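Local atomic coordinates of aldose-aldose oxidoreductase (Caulobacter crescentus, PDB entry 5A04), a protein that probably oxidises one aldose while reducing another, using a bound NADP cofactor in a Rossmann-type domain to carry the hydride between them. Residues Leu14-Tyr17 / Ala18-Ile22. Residues are numbered along the deposited sequence; the frame is centred on the assembly and turned at random.
Sequences LGYY and ATRII. With NDP (NADPH dihydro-nicotinamide-adenine-dinucleotide phosphate), chain G.
The ring of Tyr17 has the nicotinamide of NADPH over one face, C3N standing 3.3 Å above the plane near the ring centre, while Ile21 and Ile22 approach the same ring obliquely: CG2 of Ile21 reaches CE1 of Tyr17, and CG1 of Ile22 lies 3.5 Å from CE2 of Tyr17. With CG of Tyr17 anti to the backbone N (chi1 -167°), its ring is carried up to the cofactor. Tyr16 has CB of Arg20 over one face in a CH-pi contact, 4.1 Å from the ring centroid. Arg20 then bends at chi2, its guanidinium turned 41° from the Tyr16 ring, and Arg20 NH1 donates a hydrogen bond of 2.9 Å to Thr19 OG1, which lies in the guanidinium plane at its edge. That same OG1 donates to Gly15 O from above the carbonyl plane, while Thr19 N meets this oxygen almost end-on, so two donors hold the carbonyl of the N-cap residue. Tyr17 O is also shared, by Ile21 N and Ile22 N, where the helix widens into a pi-type turn. Tyr16 N gives a 2.8 Å hydrogen bond to NDP O2A and Tyr17 N a 3.0 Å hydrogen bond to NDP O1N; a water accepts from Ala18 N and probably donates to NDP O1N. After strand 7-12 of this Rossmann fold, consistent with a GxGxxA motif, the helix start presents amides to the pyrophosphate, probably helping to offset its charge, and Tyr17 backs the nicotinamide beside the glucose pocket.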
ATOM      1  N   LEU A  14      14.164  13.537 -29.380  1.00 18.16           N
ATOM      2  CA  LEU A  14      15.027  12.352 -29.439  1.00 16.21           C
ATOM      3  C   LEU A  14      15.847  12.191 -28.147  1.00 19.81           C
ATOM      4  O   LEU A  14      17.093  12.248 -28.135  1.00 19.12           O
ATOM      5  CB  LEU A  14      15.928  12.421 -30.680  1.00 20.81           C
ATOM      6  CG  LEU A  14      15.176  12.583 -32.015  1.00 16.93           C
ATOM      7  CD1 LEU A  14      16.120  12.549 -33.220  1.00 18.70           C
ATOM      8  CD2 LEU A  14      14.057  11.530 -32.183  1.00 17.55           C
ATOM      9  N   GLY A  15      15.126  11.980 -27.051  1.00 17.98           N
ATOM     10  CA  GLY A  15      15.738  11.751 -25.757  1.00 18.82           C
ATOM     11  C   GLY A  15      15.807  10.277 -25.418  1.00 16.69           C
ATOM     12  O   GLY A  15      15.758   9.434 -26.308  1.00 18.73           O
ATOM     13  N   TYR A  16      15.945   9.967 -24.128  1.00 16.31           N
ATOM     14  CA  TYR A  16      16.121   8.584 -23.686  1.00 17.50           C
ATOM     15  C   TYR A  16      14.995   7.662 -24.129  1.00 16.79           C
ATOM     16  O   TYR A  16      15.235   6.629 -24.741  1.00 18.44           O
ATOM     17  CB  TYR A  16      16.245   8.520 -22.167  1.00 17.61           C
ATOM     18  CG  TYR A  16      16.294   7.099 -21.667  1.00 23.27           C
ATOM     19  CD1 TYR A  16      17.457   6.360 -21.765  1.00 28.45           C
ATOM     20  CD2 TYR A  16      15.165   6.488 -21.126  1.00 26.41           C
ATOM     21  CE1 TYR A  16      17.514   5.047 -21.323  1.00 27.02           C
ATOM     22  CE2 TYR A  16      15.212   5.174 -20.678  1.00 30.81           C
ATOM     23  CZ  TYR A  16      16.390   4.466 -20.779  1.00 30.23           C
ATOM     24  OH  TYR A  16      16.445   3.157 -20.338  1.00 39.96           O
ATOM     25  N   TYR A  17      13.756   8.017 -23.817  1.00 16.40           N
ATOM     26  CA  TYR A  17      12.669   7.087 -24.113  1.00 15.30           C
ATOM     27  C   TYR A  17      12.512   6.893 -25.616  1.00 16.29           C
ATOM     28  O   TYR A  17      12.344   5.764 -26.103  1.00 15.78           O
ATOM     29  CB  TYR A  17      11.355   7.578 -23.496  1.00 15.46           C
ATOM     30  CG  TYR A  17      10.270   6.524 -23.492  1.00 16.04           C
ATOM     31  CD1 TYR A  17      10.437   5.337 -22.790  1.00 15.78           C
ATOM     32  CD2 TYR A  17       9.075   6.724 -24.173  1.00 13.89           C
ATOM     33  CE1 TYR A  17       9.429   4.375 -22.759  1.00 15.95           C
ATOM     34  CE2 TYR A  17       8.066   5.767 -24.158  1.00 15.99           C
ATOM     35  CZ  TYR A  17       8.258   4.594 -23.451  1.00 16.25           C
ATOM     36  OH  TYR A  17       7.268   3.650 -23.442  1.00 18.48           O
ATOM     37  N   ALA A  18      12.598   7.996 -26.354  1.00 14.11           N
ATOM     38  CA  ALA A  18      12.481   7.935 -27.812  1.00 14.77           C
ATOM     39  C   ALA A  18      13.549   7.030 -28.418  1.00 16.97           C
ATOM     40  O   ALA A  18      13.228   6.141 -29.198  1.00 17.30           O
ATOM     41  CB  ALA A  18      12.589   9.328 -28.426  1.00 16.30           C
ATOM     42  N   THR A  19      14.811   7.250 -28.049  1.00 16.98           N
ATOM     43  CA  THR A  19      15.915   6.597 -28.766  1.00 16.95           C
ATOM     44  C   THR A  19      16.284   5.219 -28.224  1.00 20.25           C
ATOM     45  O   THR A  19      16.627   4.320 -28.996  1.00 18.91           O
ATOM     46  CB  THR A  19      17.194   7.483 -28.769  1.00 20.44           C
ATOM     47  OG1 THR A  19      17.609   7.764 -27.430  1.00 19.03           O
ATOM     48  CG2 THR A  19      16.928   8.798 -29.493  1.00 19.78           C
ATOM     49  N   ARG A  20      16.227   5.046 -26.909  1.00 16.86           N
ATOM     50  CA  ARG A  20      16.597   3.774 -26.290  1.00 20.31           C
ATOM     51  C   ARG A  20      15.454   2.776 -26.263  1.00 20.88           C
ATOM     52  O   ARG A  20      15.677   1.572 -26.381  1.00 18.95           O
ATOM     53  CB  ARG A  20      17.103   3.986 -24.861  1.00 21.05           C
ATOM     54  CG  ARG A  20      18.590   4.292 -24.750  1.00 29.98           C
ATOM     55  CD  ARG A  20      18.977   5.608 -25.411  1.00 31.59           C
ATOM     56  NE  ARG A  20      20.336   6.003 -25.035  1.00 37.10           N
ATOM     57  CZ  ARG A  20      20.959   7.081 -25.500  1.00 38.46           C
ATOM     58  NH1 ARG A  20      20.346   7.880 -26.364  1.00 38.51           N
ATOM     59  NH2 ARG A  20      22.195   7.362 -25.100  1.00 41.11           N
ATOM     60  N   ILE A  21      14.225   3.267 -26.107  1.00 15.70           N
ATOM     61  CA  ILE A  21      13.108   2.364 -25.880  1.00 15.01           C
ATOM     62  C   ILE A  21      12.169   2.257 -27.088  1.00 17.33           C
ATOM     63  O   ILE A  21      11.917   1.164 -27.590  1.00 18.59           O
ATOM     64  CB  ILE A  21      12.307   2.786 -24.638  1.00 17.22           C
ATOM     65  CG1 ILE A  21      13.247   3.015 -23.450  1.00 17.99           C
ATOM     66  CG2 ILE A  21      11.263   1.732 -24.313  1.00 18.76           C
ATOM     67  CD1 ILE A  21      14.043   1.751 -23.038  1.00 23.44           C
ATOM     68  N   ILE A  22      11.639   3.380 -27.564  1.00 16.20           N
ATOM     69  CA  ILE A  22      10.638   3.317 -28.630  1.00 14.80           C
ATOM     70  C   ILE A  22      11.219   2.988 -30.021  1.00 16.59           C
ATOM     71  O   ILE A  22      10.752   2.067 -30.700  1.00 16.15           O
ATOM     72  CB  ILE A  22       9.848   4.645 -28.721  1.00 14.61           C
ATOM     73  CG1 ILE A  22       9.012   4.865 -27.446  1.00 15.46           C
ATOM     74  CG2 ILE A  22       8.936   4.650 -29.955  1.00 13.97           C
ATOM     75  CD1 ILE A  22       8.016   3.740 -27.119  1.00 15.91           C
TER
HETATM   76  PA  NDP G1340      14.782  13.005 -21.984  1.00 21.44           P
HETATM   77  O1A NDP G1340      15.214  14.208 -21.220  1.00 21.20           O
HETATM   78  O2A NDP G1340      15.645  11.774 -21.949  1.00 21.43           O
HETATM   79  O5B NDP G1340      14.523  13.391 -23.562  1.00 21.73           O
HETATM   80  C5B NDP G1340      13.728  14.541 -23.627  1.00 20.16           C
HETATM   81  C4B NDP G1340      13.940  15.090 -25.045  1.00 20.80           C
HETATM   82  O4B NDP G1340      12.963  16.085 -25.356  1.00 18.77           O
HETATM   83  C3B NDP G1340      15.326  15.771 -25.138  1.00 23.24           C
HETATM   84  O3B NDP G1340      16.324  14.851 -25.448  1.00 22.31           O
HETATM   85  C2B NDP G1340      15.116  16.671 -26.363  1.00 21.43           C
HETATM   86  O2B NDP G1340      15.209  16.016 -27.488  1.00 19.59           O
HETATM   87  C1B NDP G1340      13.577  17.033 -26.206  1.00 21.05           C
HETATM   88  N9A NDP G1340      13.373  18.384 -25.675  1.00 22.62           N
HETATM   89  C8A NDP G1340      12.709  19.435 -26.299  1.00 24.57           C
HETATM   90  N7A NDP G1340      12.710  20.567 -25.567  1.00 21.93           N
HETATM   91  C5A NDP G1340      13.413  20.230 -24.407  1.00 24.23           C
HETATM   92  C6A NDP G1340      13.748  20.971 -23.258  1.00 28.72           C
HETATM   93  N6A NDP G1340      13.365  22.288 -23.145  1.00 29.32           N
HETATM   94  N1A NDP G1340      14.457  20.413 -22.229  1.00 25.66           N
HETATM   95  C2A NDP G1340      14.805  19.085 -22.415  1.00 26.28           C
HETATM   96  N3A NDP G1340      14.553  18.259 -23.437  1.00 23.75           N
HETATM   97  C4A NDP G1340      13.843  18.868 -24.450  1.00 23.86           C
HETATM   98  O3  NDP G1340      13.308  12.706 -21.283  1.00 21.64           O
HETATM   99  PN  NDP G1340      12.705  11.205 -21.470  1.00 20.12           P
HETATM  100  O1N NDP G1340      12.752  10.723 -22.863  1.00 19.57           O
HETATM  101  O2N NDP G1340      12.920  10.329 -20.255  1.00 20.25           O
HETATM  102  O5D NDP G1340      11.007  11.585 -21.214  1.00 19.23           O
HETATM  103  C5D NDP G1340      10.450  12.348 -22.248  1.00 18.75           C
HETATM  104  C4D NDP G1340       8.913  12.124 -22.199  1.00 17.80           C
HETATM  105  O4D NDP G1340       8.655  10.688 -22.267  1.00 19.99           O
HETATM  106  C3D NDP G1340       8.298  12.601 -20.830  1.00 19.77           C
HETATM  107  O3D NDP G1340       6.969  13.111 -21.046  1.00 18.16           O
HETATM  108  C2D NDP G1340       8.210  11.318 -20.015  1.00 19.90           C
HETATM  109  O2D NDP G1340       7.125  11.333 -19.104  1.00 20.77           O
HETATM  110  C1D NDP G1340       7.897  10.282 -21.150  1.00 17.32           C
HETATM  111  N1N NDP G1340       8.395   8.955 -20.778  1.00 17.33           N
HETATM  112  C2N NDP G1340       7.549   7.859 -20.830  1.00 20.25           C
HETATM  113  C3N NDP G1340       8.037   6.625 -20.506  1.00 19.08           C
HETATM  114  C7N NDP G1340       7.147   5.465 -20.554  1.00 20.95           C
HETATM  115  O7N NDP G1340       7.488   4.353 -20.112  1.00 21.88           O
HETATM  116  N7N NDP G1340       5.884   5.607 -21.121  1.00 18.07           N
HETATM  117  C4N NDP G1340       9.451   6.405 -20.093  1.00 21.40           C
HETATM  118  C5N NDP G1340      10.253   7.636 -20.030  1.00 19.66           C
HETATM  119  C6N NDP G1340       9.739   8.818 -20.365  1.00 19.24           C
HETATM  120  P2B NDP G1340      16.012  16.785 -28.805  1.00 21.07           P
HETATM  121  O1X NDP G1340      15.250  18.090 -28.867  1.00 21.29           O
HETATM  122  O2X NDP G1340      17.398  16.845 -28.240  1.00 20.67           O
HETATM  123  O3X NDP G1340      15.773  15.803 -29.949  1.00 20.60           O
HETATM  124  O   HOH W   1      12.671  10.922 -25.496  1.00 17.48           O